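Local coordinates for protein alkaline phosphatase D (Bacillus subtilis, PDB 2YEQ) that hydrolyses phosphate esters, acting as a secreted phosphodiesterase and alkaline phosphatase with an iron and calcium-containing active site, at residues A[404-416]-A[452-464]. Residues are numbered along the deposited sequence; the frame is centred on the assembly and turned at random.
Sequences EFVGTSITSGGNG and WKADYRVMPFVTE. With PE5 (3,6,9,12,15,18,21,24-octaoxahexacosan-1-ol), chain H.
F405 lays one ring face on the methyl of A454: A454 CB stands 3.6 Å from the centroid of the F405 ring and 18° off the ring normal, which qualifies as a CH-pi contact. CG of F405 is anti to the carbonyl carbon, beside the backbone N, which carries the ring toward strand 452-459. The W452 five-membered ring lies nearly parallel to it (planes at 13°), but the centroids are 5.1 Å apart, so the two are slid past one another, barely overlap, and meet through F405 CE2 at W452 CD1 (3.5 Å). Y456 crosses F405 at about a right angle and brings Y456 OH to the edge of the F405 ring, in its plane, 3.3 Å from F405 CD1.

The other end of the contact is polar and centres on the side-chain amide of N415. Its OD1 takes two backbone N-H groups: V462 N at 2.7 Å, nearly straight but tilted from the carbonyl plane, and T463 N, more bent, lying in that plane on a lone pair. N415 ND2 donates to T463 OG1 at 2.8 Å, with the acceptor in the amide plane. Three bonds thus fix the amide's rotation and tell oxygen from nitrogen. With an alanine here, both backbone N-H groups and the T463 hydroxyl would probably lose this partner, freeing the loop at 461-463 to shift. A water bridges N415 O and M459 O, while V462 CG2 packs 4.0 Å from G414 C, at the end of the type II turn from T411 to G414. Within that turn, S412 OG is hydrogen-bonded to the iron ligand Y154.

Strands 404-406 and 452-459 run at 14°, axes approaching to 9.4 Å, and belong to different sheets, consistent with the beta-sandwich core of calcineurin-like phosphatases. Strand 400-406 lies between 374-378 and 384-390, strand 451-459 between 440-448 and 470-477.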
loop_
_atom_site.group_PDB
_atom_site.type_symbol
_atom_site.label_atom_id
_atom_site.label_comp_id
_atom_site.label_asym_id
_atom_site.label_seq_id
_atom_site.Cartn_x
_atom_site.Cartn_y
_atom_site.Cartn_z
ATOM N N GLU A 404 1.364 1.789 16.112
ATOM C CA GLU A 404 0.763 1.583 14.792
ATOM C C GLU A 404 0.356 2.915 14.193
ATOM O O GLU A 404 -0.335 3.694 14.830
ATOM C CB GLU A 404 -0.492 0.685 14.871
ATOM C CG GLU A 404 -1.088 0.409 13.479
ATOM C CD GLU A 404 -2.331 -0.499 13.445
ATOM O OE1 GLU A 404 -3.079 -0.602 14.461
ATOM O OE2 GLU A 404 -2.583 -1.054 12.336
ATOM N N PHE A 405 0.768 3.150 12.944
ATOM C CA PHE A 405 0.301 4.279 12.163
ATOM C C PHE A 405 -0.545 3.772 11.010
ATOM O O PHE A 405 -0.023 3.137 10.081
ATOM C CB PHE A 405 1.521 5.048 11.633
ATOM C CG PHE A 405 2.422 5.519 12.739
ATOM C CD1 PHE A 405 1.971 6.487 13.620
ATOM C CD2 PHE A 405 3.647 4.959 12.947
ATOM C CE1 PHE A 405 2.766 6.915 14.696
ATOM C CE2 PHE A 405 4.473 5.388 14.052
ATOM C CZ PHE A 405 4.001 6.362 14.905
ATOM N N VAL A 406 -1.832 4.058 11.083
ATOM C CA VAL A 406 -2.787 3.686 10.069
ATOM C C VAL A 406 -2.974 4.890 9.168
ATOM O O VAL A 406 -3.433 5.941 9.587
ATOM C CB VAL A 406 -4.156 3.313 10.678
ATOM C CG1 VAL A 406 -5.173 2.902 9.586
ATOM C CG2 VAL A 406 -3.978 2.192 11.755
ATOM N N GLY A 407 -2.604 4.752 7.917
ATOM C CA GLY A 407 -2.796 5.845 6.984
ATOM C C GLY A 407 -4.144 5.913 6.346
ATOM O O GLY A 407 -4.734 4.892 5.977
ATOM N N THR A 408 -4.635 7.137 6.183
ATOM C CA THR A 408 -5.810 7.392 5.374
ATOM C C THR A 408 -5.608 6.964 3.906
ATOM O O THR A 408 -4.520 6.585 3.488
ATOM C CB THR A 408 -6.139 8.870 5.438
ATOM O OG1 THR A 408 -7.401 9.132 4.828
ATOM C CG2 THR A 408 -5.004 9.722 4.825
ATOM N N SER A 409 -6.668 7.054 3.136
ATOM C CA SER A 409 -6.629 6.715 1.728
ATOM C C SER A 409 -6.224 7.939 0.877
ATOM O O SER A 409 -6.482 9.087 1.265
ATOM C CB SER A 409 -8.010 6.280 1.322
ATOM O OG SER A 409 -8.992 7.192 1.793
ATOM N N ILE A 410 -5.601 7.661 -0.263
ATOM C CA ILE A 410 -5.280 8.677 -1.281
ATOM C C ILE A 410 -6.556 9.324 -1.787
ATOM O O ILE A 410 -6.620 10.556 -1.919
ATOM C CB ILE A 410 -4.471 8.040 -2.423
ATOM C CG1 ILE A 410 -3.083 7.645 -1.933
ATOM C CG2 ILE A 410 -4.419 8.941 -3.665
ATOM C CD1 ILE A 410 -2.049 8.841 -1.799
ATOM N N THR A 411 -7.584 8.510 -2.086
ATOM C CA THR A 411 -8.905 9.014 -2.471
ATOM C C THR A 411 -10.130 8.242 -1.959
ATOM O O THR A 411 -11.208 8.799 -1.898
ATOM C CB THR A 411 -9.074 8.981 -4.013
ATOM O OG1 THR A 411 -8.683 7.682 -4.484
ATOM C CG2 THR A 411 -8.220 10.101 -4.681
ATOM N N SER A 412 -9.993 6.951 -1.672
ATOM C CA SER A 412 -11.183 6.105 -1.419
ATOM C C SER A 412 -12.012 6.705 -0.312
ATOM O O SER A 412 -11.481 7.071 0.748
ATOM C CB SER A 412 -10.784 4.677 -1.045
ATOM O OG SER A 412 -9.923 4.140 -2.012
ATOM N N GLY A 413 -13.296 6.879 -0.604
ATOM C CA GLY A 413 -14.254 7.414 0.352
ATOM C C GLY A 413 -14.613 8.865 0.134
ATOM O O GLY A 413 -15.615 9.342 0.655
ATOM N N GLY A 414 -13.830 9.576 -0.673
ATOM C CA GLY A 414 -14.203 10.945 -1.026
ATOM C C GLY A 414 -13.641 11.972 -0.050
ATOM O O GLY A 414 -12.620 11.733 0.600
ATOM N N ASN A 415 -14.306 13.113 0.076
ATOM C CA ASN A 415 -13.685 14.253 0.749
ATOM C C ASN A 415 -13.521 14.081 2.250
ATOM O O ASN A 415 -12.536 14.569 2.845
ATOM C CB ASN A 415 -14.457 15.533 0.453
ATOM C CG ASN A 415 -14.427 15.906 -1.009
ATOM O OD1 ASN A 415 -13.465 15.584 -1.733
ATOM N ND2 ASN A 415 -15.476 16.580 -1.460
ATOM N N GLY A 416 -14.479 13.398 2.869
ATOM C CA GLY A 416 -14.360 13.077 4.284
ATOM C C GLY A 416 -14.497 14.318 5.160
ATOM O O GLY A 416 -15.158 15.304 4.787
ATOM N N TRP A 452 10.874 7.948 16.343
ATOM C CA TRP A 452 10.074 7.763 15.125
ATOM C C TRP A 452 9.041 8.854 15.101
ATOM O O TRP A 452 8.245 8.974 16.021
ATOM C CB TRP A 452 9.367 6.408 15.134
ATOM C CG TRP A 452 8.689 6.061 13.819
ATOM C CD1 TRP A 452 7.614 6.665 13.266
ATOM C CD2 TRP A 452 9.090 5.035 12.920
ATOM N NE1 TRP A 452 7.312 6.080 12.044
ATOM C CE2 TRP A 452 8.199 5.060 11.826
ATOM C CE3 TRP A 452 10.123 4.107 12.921
ATOM C CZ2 TRP A 452 8.314 4.186 10.750
ATOM C CZ3 TRP A 452 10.221 3.207 11.843
ATOM C CH2 TRP A 452 9.328 3.272 10.777
ATOM N N LYS A 453 9.025 9.638 14.037
ATOM C CA LYS A 453 7.993 10.639 13.862
ATOM C C LYS A 453 7.119 10.319 12.649
ATOM O O LYS A 453 7.646 9.983 11.585
ATOM C CB LYS A 453 8.611 12.022 13.677
ATOM C CG LYS A 453 7.586 13.099 13.377
ATOM C CD LYS A 453 8.032 14.488 13.851
ATOM C CE LYS A 453 9.283 14.918 13.208
ATOM N NZ LYS A 453 9.579 16.403 13.429
ATOM N N ALA A 454 5.812 10.441 12.837
ATOM C CA ALA A 454 4.821 10.266 11.790
ATOM C C ALA A 454 4.065 11.556 11.632
ATOM O O ALA A 454 3.469 12.044 12.595
ATOM C CB ALA A 454 3.842 9.120 12.155
ATOM N N ASP A 455 4.083 12.107 10.418
ATOM C CA ASP A 455 3.255 13.239 10.036
ATOM C C ASP A 455 2.100 12.807 9.137
ATOM O O ASP A 455 2.332 12.174 8.101
ATOM C CB ASP A 455 4.105 14.249 9.242
ATOM C CG ASP A 455 5.310 14.800 10.045
ATOM O OD1 ASP A 455 5.206 14.946 11.278
ATOM O OD2 ASP A 455 6.363 15.088 9.427
ATOM N N TYR A 456 0.877 13.195 9.491
ATOM C CA TYR A 456 -0.296 12.895 8.696
ATOM C C TYR A 456 -0.559 14.052 7.755
ATOM O O TYR A 456 -0.947 15.141 8.173
ATOM C CB TYR A 456 -1.503 12.611 9.589
ATOM C CG TYR A 456 -1.351 11.291 10.333
ATOM C CD1 TYR A 456 -0.552 11.196 11.493
ATOM C CD2 TYR A 456 -1.972 10.134 9.873
ATOM C CE1 TYR A 456 -0.395 9.966 12.166
ATOM C CE2 TYR A 456 -1.826 8.912 10.543
ATOM C CZ TYR A 456 -1.038 8.829 11.676
ATOM O OH TYR A 456 -0.909 7.605 12.325
ATOM N N ARG A 457 -0.334 13.803 6.470
ATOM C CA ARG A 457 -0.386 14.842 5.449
ATOM C C ARG A 457 -1.693 14.752 4.702
ATOM O O ARG A 457 -1.894 13.803 3.943
ATOM C CB ARG A 457 0.782 14.650 4.481
ATOM C CG ARG A 457 2.130 14.453 5.141
ATOM C CD ARG A 457 2.767 15.812 5.519
ATOM N NE ARG A 457 3.282 16.504 4.345
ATOM C CZ ARG A 457 3.217 17.818 4.111
ATOM N NH1 ARG A 457 2.661 18.659 4.969
ATOM N NH2 ARG A 457 3.739 18.300 2.995
ATOM N N VAL A 458 -2.581 15.721 4.902
ATOM C CA VAL A 458 -3.939 15.611 4.404
ATOM C C VAL A 458 -4.459 16.851 3.666
ATOM O O VAL A 458 -3.836 17.924 3.693
ATOM C CB VAL A 458 -4.890 15.241 5.576
ATOM C CG1 VAL A 458 -4.351 14.026 6.322
ATOM C CG2 VAL A 458 -5.061 16.424 6.533
ATOM N N MET A 459 -5.585 16.677 2.983
ATOM C CA MET A 459 -6.212 17.702 2.167
ATOM C C MET A 459 -7.681 17.786 2.510
ATOM O O MET A 459 -8.282 16.780 2.875
ATOM C CB MET A 459 -6.086 17.357 0.673
ATOM C CG MET A 459 -4.677 17.167 0.180
ATOM S SD MET A 459 -4.581 16.403 -1.467
ATOM C CE MET A 459 -5.369 14.801 -1.130
ATOM N N PRO A 460 -8.291 18.970 2.358
ATOM C CA PRO A 460 -9.706 19.094 2.631
ATOM C C PRO A 460 -10.632 18.366 1.635
ATOM O O PRO A 460 -11.764 18.055 1.998
ATOM C CB PRO A 460 -9.949 20.607 2.548
ATOM C CG PRO A 460 -8.803 21.136 1.759
ATOM C CD PRO A 460 -7.665 20.290 2.145
ATOM N N PHE A 461 -10.187 18.131 0.397
ATOM C CA PHE A 461 -11.068 17.552 -0.638
ATOM C C PHE A 461 -10.251 16.923 -1.759
ATOM O O PHE A 461 -9.085 17.247 -1.935
ATOM C CB PHE A 461 -12.060 18.599 -1.200
ATOM C CG PHE A 461 -11.388 19.816 -1.827
ATOM C CD1 PHE A 461 -10.876 19.764 -3.122
ATOM C CD2 PHE A 461 -11.247 20.997 -1.108
ATOM C CE1 PHE A 461 -10.238 20.874 -3.707
ATOM C CE2 PHE A 461 -10.611 22.117 -1.678
ATOM C CZ PHE A 461 -10.109 22.049 -2.985
ATOM N N VAL A 462 -10.885 15.993 -2.470
ATOM C CA VAL A 462 -10.315 15.336 -3.650
ATOM C C VAL A 462 -11.311 15.336 -4.831
ATOM O O VAL A 462 -10.951 14.927 -5.933
ATOM C CB VAL A 462 -9.843 13.865 -3.347
ATOM C CG1 VAL A 462 -8.709 13.845 -2.369
ATOM C CG2 VAL A 462 -10.994 12.980 -2.850
ATOM N N THR A 463 -12.534 15.811 -4.624
ATOM C CA THR A 463 -13.562 15.801 -5.663
ATOM C C THR A 463 -13.311 16.890 -6.728
ATOM O O THR A 463 -13.894 16.842 -7.806
ATOM C CB THR A 463 -14.989 15.974 -5.070
ATOM O OG1 THR A 463 -15.023 17.092 -4.165
ATOM C CG2 THR A 463 -15.432 14.724 -4.334
ATOM N N GLU A 464 -12.467 17.866 -6.387
ATOM C CA GLU A 464 -11.928 18.851 -7.326
ATOM C C GLU A 464 -10.415 18.768 -7.243
ATOM O O GLU A 464 -9.865 18.487 -6.179
ATOM C CB GLU A 464 -12.344 20.276 -6.955
ATOM C CG GLU A 464 -13.816 20.489 -6.716
ATOM C CD GLU A 464 -14.668 20.229 -7.953
ATOM O OE1 GLU A 464 -14.169 20.347 -9.093
ATOM O OE2 GLU A 464 -15.857 19.904 -7.780
HETATM C C48 PE5 H . 8.963 16.806 9.546
HETATM C C50 PE5 H . 10.281 17.355 10.069
HETATM O O1 PE5 H . 10.750 16.527 11.141
HETATM C C1 PE5 H . 12.156 16.267 11.157
HETATM C C2 PE5 H . 12.501 15.107 12.092
HETATM O O2 PE5 H . 12.832 15.592 13.392
HETATM C C3 PE5 H . 12.711 14.673 14.487
HETATM C C4 PE5 H . 12.816 15.462 15.792
HETATM O O3 PE5 H . 11.557 15.536 16.483
HETATM C C5 PE5 H . 11.043 16.868 16.513
HETATM C C6 PE5 H . 9.722 17.009 17.235
HETATM O O4 PE5 H . 9.043 18.169 16.739
HETATM C C7 PE5 H . 8.077 17.863 15.742
HETATM C C8 PE5 H . 7.598 19.069 14.968
HETATM O O5 PE5 H . 7.251 18.659 13.637
HETATM C C9 PE5 H . 5.843 18.477 13.512
HETATM O O HOH W 1 -10.025 14.863 1.881
HETATM O O HOH W 2 -13.883 17.733 3.696
#